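Local coordinates for fibronectin type III domain-containing protein (Simiduia agarivorans, PDB 6P2K) that probably hydrolyses xyloglucan-type polysaccharides as a glycoside hydrolase of family 74, with this chain comprising its beta-propeller part and binding zinc in the crystal, at residues 22-26 / 65-70; 630-636 / 648-654. All blocks are in the same frame, centred on the assembly; numbering follows the deposited sequence.

Interaction 1. Residues 22-26 / 65-70; sequences ADPNQ and VTPGNS
One carboxamide pairs with an N-H and a C=O of a neighbouring backbone turn: Asn25 (chi1 m, chi2 -73°) places OD1 2.7 Å from Gly68 N as acceptor and donates from ND2 to Thr66 O at 3.0 Å. The target is a type II beta turn, Thr66 to Asn69, closed by Asn69 N to Thr66 O at 3.1 Å. Its corners are Pro67 (phi/psi -56/127) and Gly68 (87/-3), where a CB would jam against the preceding carbonyl. The two segments meet with CA atoms 5.9 Å apart at Asp23 and Val65 and 6.0 Å at Asn25 and Ser70.

Asp23, chi1 t, is bonded to Asn25 twice. Its OD1 accepts from Asn25 N (2.8 Å), forming an Asx turn, and from Asn25 ND2 (3.0 Å), while OD2 accepts from Gln26 NE2 (3.0 Å). Water 2 bridges Asp23 OD2 (2.7 Å) and Ser70 O (2.5 Å); water 1 joins Ala22 O (3.0 Å) to Val65 N (3.2 Å). Apolar packing is slight, with Pro24 CD 4.1 Å from Val65 CB.

Such loop-to-loop recognition links adjacent propeller blades. Each loop follows the first strand of its four-stranded sheet, leading from 17-22 to 30-34 and from 60-66 to 72-77; beyond, Thr66 and Pro67 touch Phe107 of strand 102-108, whereas Asp23 O accepts from Trp345 NE1.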
loop_
_atom_site.group_PDB
_atom_site.type_symbol
_atom_site.label_atom_id
_atom_site.label_comp_id
_atom_site.label_asym_id
_atom_site.label_seq_id
_atom_site.Cartn_x
_atom_site.Cartn_y
_atom_site.Cartn_z
ATOM N N ALA B 22 46.127 -29.052 -9.190
ATOM C CA ALA B 22 45.650 -29.995 -10.189
ATOM C C ALA B 22 46.525 -31.240 -10.218
ATOM O O ALA B 22 47.749 -31.165 -10.073
ATOM C CB ALA B 22 45.624 -29.345 -11.571
ATOM N N ASP B 23 45.883 -32.389 -10.394
ATOM C CA ASP B 23 46.573 -33.651 -10.620
ATOM C C ASP B 23 47.075 -33.653 -12.059
ATOM O O ASP B 23 46.266 -33.658 -12.998
ATOM C CB ASP B 23 45.632 -34.832 -10.351
ATOM C CG ASP B 23 46.325 -36.187 -10.440
ATOM O OD1 ASP B 23 47.407 -36.291 -11.059
ATOM O OD2 ASP B 23 45.771 -37.164 -9.893
ATOM N N PRO B 24 48.393 -33.638 -12.278
ATOM C CA PRO B 24 48.900 -33.651 -13.658
ATOM C C PRO B 24 48.588 -34.936 -14.406
ATOM O O PRO B 24 48.631 -34.938 -15.643
ATOM C CB PRO B 24 50.412 -33.464 -13.477
ATOM C CG PRO B 24 50.691 -34.011 -12.118
ATOM C CD PRO B 24 49.482 -33.662 -11.286
ATOM N N ASN B 25 48.265 -36.023 -13.700
ATOM C CA ASN B 25 47.991 -37.295 -14.353
ATOM C C ASN B 25 46.549 -37.425 -14.826
ATOM O O ASN B 25 46.286 -38.201 -15.751
ATOM C CB ASN B 25 48.309 -38.457 -13.408
ATOM C CG ASN B 25 49.695 -38.360 -12.808
ATOM O OD1 ASN B 25 50.694 -38.585 -13.488
ATOM N ND2 ASN B 25 49.762 -38.028 -11.523
ATOM N N GLN B 26 45.614 -36.694 -14.220
ATOM C CA GLN B 26 44.192 -36.870 -14.496
ATOM C C GLN B 26 43.539 -35.503 -14.625
ATOM O O GLN B 26 43.470 -34.755 -13.644
ATOM C CB GLN B 26 43.508 -37.670 -13.390
ATOM C CG GLN B 26 44.100 -39.022 -13.078
ATOM C CD GLN B 26 43.404 -39.655 -11.897
ATOM O OE1 GLN B 26 42.626 -40.597 -12.049
ATOM N NE2 GLN B 26 43.657 -39.120 -10.708
ATOM N N VAL B 65 50.804 -34.239 -6.271
ATOM C CA VAL B 65 50.572 -35.586 -6.779
ATOM C C VAL B 65 51.799 -36.017 -7.567
ATOM O O VAL B 65 52.357 -35.233 -8.341
ATOM C CB VAL B 65 49.302 -35.641 -7.650
ATOM C CG1 VAL B 65 48.887 -37.079 -7.890
ATOM C CG2 VAL B 65 48.174 -34.865 -6.993
ATOM N N THR B 66 52.220 -37.258 -7.375
ATOM C CA THR B 66 53.434 -37.727 -8.029
ATOM C C THR B 66 53.212 -37.854 -9.531
ATOM O O THR B 66 52.236 -38.483 -9.957
ATOM C CB THR B 66 53.879 -39.068 -7.464
ATOM O OG1 THR B 66 52.820 -40.020 -7.608
ATOM C CG2 THR B 66 54.256 -38.929 -6.003
ATOM N N PRO B 67 54.075 -37.268 -10.355
ATOM C CA PRO B 67 54.016 -37.537 -11.794
ATOM C C PRO B 67 54.129 -39.030 -12.079
ATOM O O PRO B 67 55.053 -39.700 -11.616
ATOM C CB PRO B 67 55.221 -36.765 -12.344
ATOM C CG PRO B 67 55.427 -35.662 -11.354
ATOM C CD PRO B 67 55.075 -36.243 -10.020
ATOM N N GLY B 68 53.165 -39.550 -12.834
ATOM C CA GLY B 68 53.149 -40.946 -13.206
ATOM C C GLY B 68 52.486 -41.875 -12.213
ATOM O O GLY B 68 52.386 -43.078 -12.492
ATOM N N ASN B 69 52.032 -41.369 -11.065
ATOM C CA ASN B 69 51.379 -42.218 -10.068
ATOM C C ASN B 69 50.417 -41.330 -9.277
ATOM O O ASN B 69 50.763 -40.809 -8.214
ATOM C CB ASN B 69 52.394 -42.904 -9.164
ATOM C CG ASN B 69 51.743 -43.710 -8.053
ATOM O OD1 ASN B 69 50.544 -43.992 -8.088
ATOM N ND2 ASN B 69 52.534 -44.084 -7.056
ATOM N N SER B 70 49.201 -41.178 -9.802
ATOM C CA SER B 70 48.189 -40.348 -9.157
ATOM C C SER B 70 47.708 -40.913 -7.824
ATOM O O SER B 70 46.859 -40.286 -7.179
ATOM C CB SER B 70 46.997 -40.150 -10.096
ATOM O OG SER B 70 46.441 -41.389 -10.494
HETATM O O HOH W 1 50.161 -31.883 -8.374
HETATM O O HOH W 2 45.213 -38.416 -7.596
#

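Interaction 2. Residues 630-636 / 648-654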
loop_
_atom_site.group_PDB
_atom_site.type_symbol
_atom_site.label_atom_id
_atom_site.label_comp_id
_atom_site.label_asym_id
_atom_site.label_seq_id
_atom_site.Cartn_x
_atom_site.Cartn_y
_atom_site.Cartn_z
ATOM N N TYR B 630 17.280 -28.741 35.661
ATOM C CA TYR B 630 18.684 -29.103 35.556
ATOM C C TYR B 630 19.518 -27.868 35.245
ATOM O O TYR B 630 19.120 -27.028 34.432
ATOM C CB TYR B 630 18.888 -30.163 34.470
ATOM C CG TYR B 630 18.288 -31.507 34.819
ATOM C CD1 TYR B 630 18.985 -32.416 35.605
ATOM C CD2 TYR B 630 17.022 -31.860 34.372
ATOM C CE1 TYR B 630 18.440 -33.644 35.932
ATOM C CE2 TYR B 630 16.468 -33.085 34.693
ATOM C CZ TYR B 630 17.184 -33.974 35.475
ATOM O OH TYR B 630 16.642 -35.195 35.802
ATOM N N LEU B 631 20.670 -27.758 35.903
ATOM C CA LEU B 631 21.632 -26.694 35.648
ATOM C C LEU B 631 22.980 -27.344 35.385
ATOM O O LEU B 631 23.544 -27.986 36.278
ATOM C CB LEU B 631 21.713 -25.723 36.830
ATOM C CG LEU B 631 22.510 -24.433 36.633
ATOM C CD1 LEU B 631 21.812 -23.509 35.639
ATOM C CD2 LEU B 631 22.718 -23.727 37.965
ATOM N N MET B 632 23.490 -27.183 34.166
ATOM C CA MET B 632 24.658 -27.915 33.694
ATOM C C MET B 632 25.743 -26.938 33.269
ATOM O O MET B 632 25.484 -26.004 32.500
ATOM C CB MET B 632 24.275 -28.837 32.534
ATOM C CG MET B 632 25.389 -29.738 32.041
ATOM S SD MET B 632 26.314 -29.031 30.658
ATOM C CE MET B 632 25.090 -29.129 29.352
ATOM N N SER B 633 26.957 -27.163 33.763
ATOM C CA SER B 633 28.103 -26.311 33.477
ATOM C C SER B 633 29.182 -27.098 32.751
ATOM O O SER B 633 29.507 -28.227 33.136
ATOM C CB SER B 633 28.676 -25.725 34.775
ATOM O OG SER B 633 30.000 -25.243 34.593
ATOM N N PHE B 634 29.742 -26.490 31.711
ATOM C CA PHE B 634 30.908 -27.015 31.007
ATOM C C PHE B 634 32.023 -25.997 31.193
ATOM O O PHE B 634 31.980 -24.912 30.602
ATOM C CB PHE B 634 30.611 -27.258 29.530
ATOM C CG PHE B 634 31.814 -27.673 28.723
ATOM C CD1 PHE B 634 32.644 -28.695 29.158
ATOM C CD2 PHE B 634 32.107 -27.042 27.521
ATOM C CE1 PHE B 634 33.746 -29.078 28.412
ATOM C CE2 PHE B 634 33.205 -27.420 26.769
ATOM C CZ PHE B 634 34.027 -28.439 27.214
ATOM N N ALA B 635 33.002 -26.338 32.021
ATOM C CA ALA B 635 34.018 -25.389 32.449
ATOM C C ALA B 635 35.102 -26.162 33.182
ATOM O O ALA B 635 34.981 -27.367 33.416
ATOM C CB ALA B 635 33.423 -24.302 33.353
ATOM N N LYS B 636 36.166 -25.457 33.543
ATOM C CA LYS B 636 37.162 -25.987 34.458
ATOM C C LYS B 636 36.916 -25.434 35.857
ATOM O O LYS B 636 36.198 -24.450 36.044
ATOM C CB LYS B 636 38.585 -25.651 33.987
ATOM C CG LYS B 636 39.076 -24.256 34.335
ATOM C CD LYS B 636 40.485 -24.029 33.799
ATOM C CE LYS B 636 41.204 -22.905 34.534
ATOM N NZ LYS B 636 42.485 -23.382 35.142
ATOM N N TRP B 648 38.612 -29.431 31.826
ATOM C CA TRP B 648 37.206 -29.064 31.764
ATOM C C TRP B 648 36.346 -30.287 32.051
ATOM O O TRP B 648 36.684 -31.406 31.656
ATOM C CB TRP B 648 36.855 -28.481 30.397
ATOM C CG TRP B 648 37.408 -27.109 30.175
ATOM C CD1 TRP B 648 38.649 -26.658 30.521
ATOM C CD2 TRP B 648 36.739 -26.008 29.556
ATOM N NE1 TRP B 648 38.795 -25.343 30.153
ATOM C CE2 TRP B 648 37.637 -24.920 29.557
ATOM C CE3 TRP B 648 35.468 -25.835 28.999
ATOM C CZ2 TRP B 648 37.300 -23.673 29.028
ATOM C CZ3 TRP B 648 35.137 -24.601 28.472
ATOM C CH2 TRP B 648 36.050 -23.535 28.492
ATOM N N GLN B 649 35.237 -30.069 32.753
ATOM C CA GLN B 649 34.359 -31.148 33.179
ATOM C C GLN B 649 32.912 -30.711 33.005
ATOM O O GLN B 649 32.617 -29.526 32.833
ATOM C CB GLN B 649 34.614 -31.537 34.645
ATOM C CG GLN B 649 36.080 -31.752 35.000
ATOM C CD GLN B 649 36.321 -31.828 36.501
ATOM O OE1 GLN B 649 36.994 -32.737 36.987
ATOM N NE2 GLN B 649 35.773 -30.868 37.238
ATOM N N ILE B 650 32.007 -31.686 33.049
ATOM C CA ILE B 650 30.572 -31.424 33.072
ATOM C C ILE B 650 30.091 -31.585 34.507
ATOM O O ILE B 650 30.208 -32.669 35.092
ATOM C CB ILE B 650 29.800 -32.356 32.126
ATOM C CG1 ILE B 650 30.292 -32.207 30.683
ATOM C CG2 ILE B 650 28.311 -32.044 32.193
ATOM C CD1 ILE B 650 29.917 -30.893 30.044
ATOM N N LEU B 651 29.569 -30.505 35.079
ATOM C CA LEU B 651 29.003 -30.519 36.420
ATOM C C LEU B 651 27.500 -30.310 36.325
ATOM O O LEU B 651 27.024 -29.535 35.489
ATOM C CB LEU B 651 29.630 -29.437 37.307
ATOM C CG LEU B 651 31.156 -29.422 37.431
ATOM C CD1 LEU B 651 31.598 -28.547 38.591
ATOM C CD2 LEU B 651 31.695 -30.826 37.600
ATOM N N LEU B 652 26.758 -31.003 37.182
ATOM C CA LEU B 652 25.304 -30.969 37.155
ATOM C C LEU B 652 24.769 -30.571 38.522
ATOM O O LEU B 652 25.320 -30.966 39.556
ATOM C CB LEU B 652 24.721 -32.326 36.743
ATOM C CG LEU B 652 23.284 -32.318 36.218
ATOM C CD1 LEU B 652 23.187 -31.507 34.937
ATOM C CD2 LEU B 652 22.785 -33.740 35.997
ATOM N N SER B 653 23.691 -29.788 38.516
ATOM C CA SER B 653 22.991 -29.408 39.731
ATOM C C SER B 653 21.495 -29.473 39.471
ATOM O O SER B 653 21.026 -29.060 38.405
ATOM C CB SER B 653 23.372 -27.992 40.191
ATOM O OG SER B 653 22.388 -27.470 41.074
ATOM N N THR B 654 20.749 -29.988 40.448
ATOM C CA THR B 654 19.294 -30.013 40.377
ATOM C C THR B 654 18.646 -29.082 41.393
ATOM O O THR B 654 17.434 -29.169 41.615
ATOM C CB THR B 654 18.770 -31.437 40.570
ATOM O OG1 THR B 654 19.248 -31.962 41.817
ATOM C CG2 THR B 654 19.235 -32.336 39.433
HETATM O O HOH W 3 31.844 -27.402 34.888
HETATM O O HOH W 4 34.602 -28.207 35.922
#
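Trp648 turns the edge of its six-membered ring toward the face of Phe634, with centroids 4.9 Å apart and planes at 65°, a T-shaped pair. The same indole ring receives an off-centre CH-pi contact from Ala635 CA, 4.2 Å from the six-membered ring centroid.

These contacts sit at one end of a regular antiparallel pairing. Leu631 and Ser653 exchange bonds (Leu631 N to Ser653 O 2.8 Å, Ser653 N to Leu631 O 2.9 Å), as do Ser633 and Leu651; at Ala635 and Gln649, Gln649 N reaches Ala635 O at 2.8 Å, but the return bond from Ala635 N to Gln649 O is weak at 3.3 Å. Met632, Phe634, Ile650 and Leu652 share one apolar face, where Met632 CG meets Ile650 CG2 at 3.7 Å and Phe634 CD1 meets Ile650 CD1 at 3.6 Å. On the other face, water 3 joins Ser633 OG (2.9 Å) to Gln649 O (3.1 Å).

This is the central strand pair of a propeller blade. Strand 618-625 flanks 628-634, and 661-664 flanks 648-653; Ser633 and Leu651 pack on Leu611 of strand 605-615, in the sheet of the preceding blade.

Overall arrangement
Together the contacts illustrate two levels of propeller construction: interaction 2 builds a blade, and interaction 1 joins one blade to the next. They share no strand and lie on opposite sides of the chain's centre, with centres about 51 Å apart and nearest atoms about 38 Å apart, consistent with the two-propeller architecture of GH74 enzymes. Interaction 2 is buried and extensive (747 Å²), combining repeated backbone bonds with apolar and aromatic packing. Interaction 1, partly exposed and smaller (296 Å²), relies on one side-chain amide meeting backbone groups, braced by a carboxylate within its own loop. Water bridges both, but neither lies at an annotated zinc site.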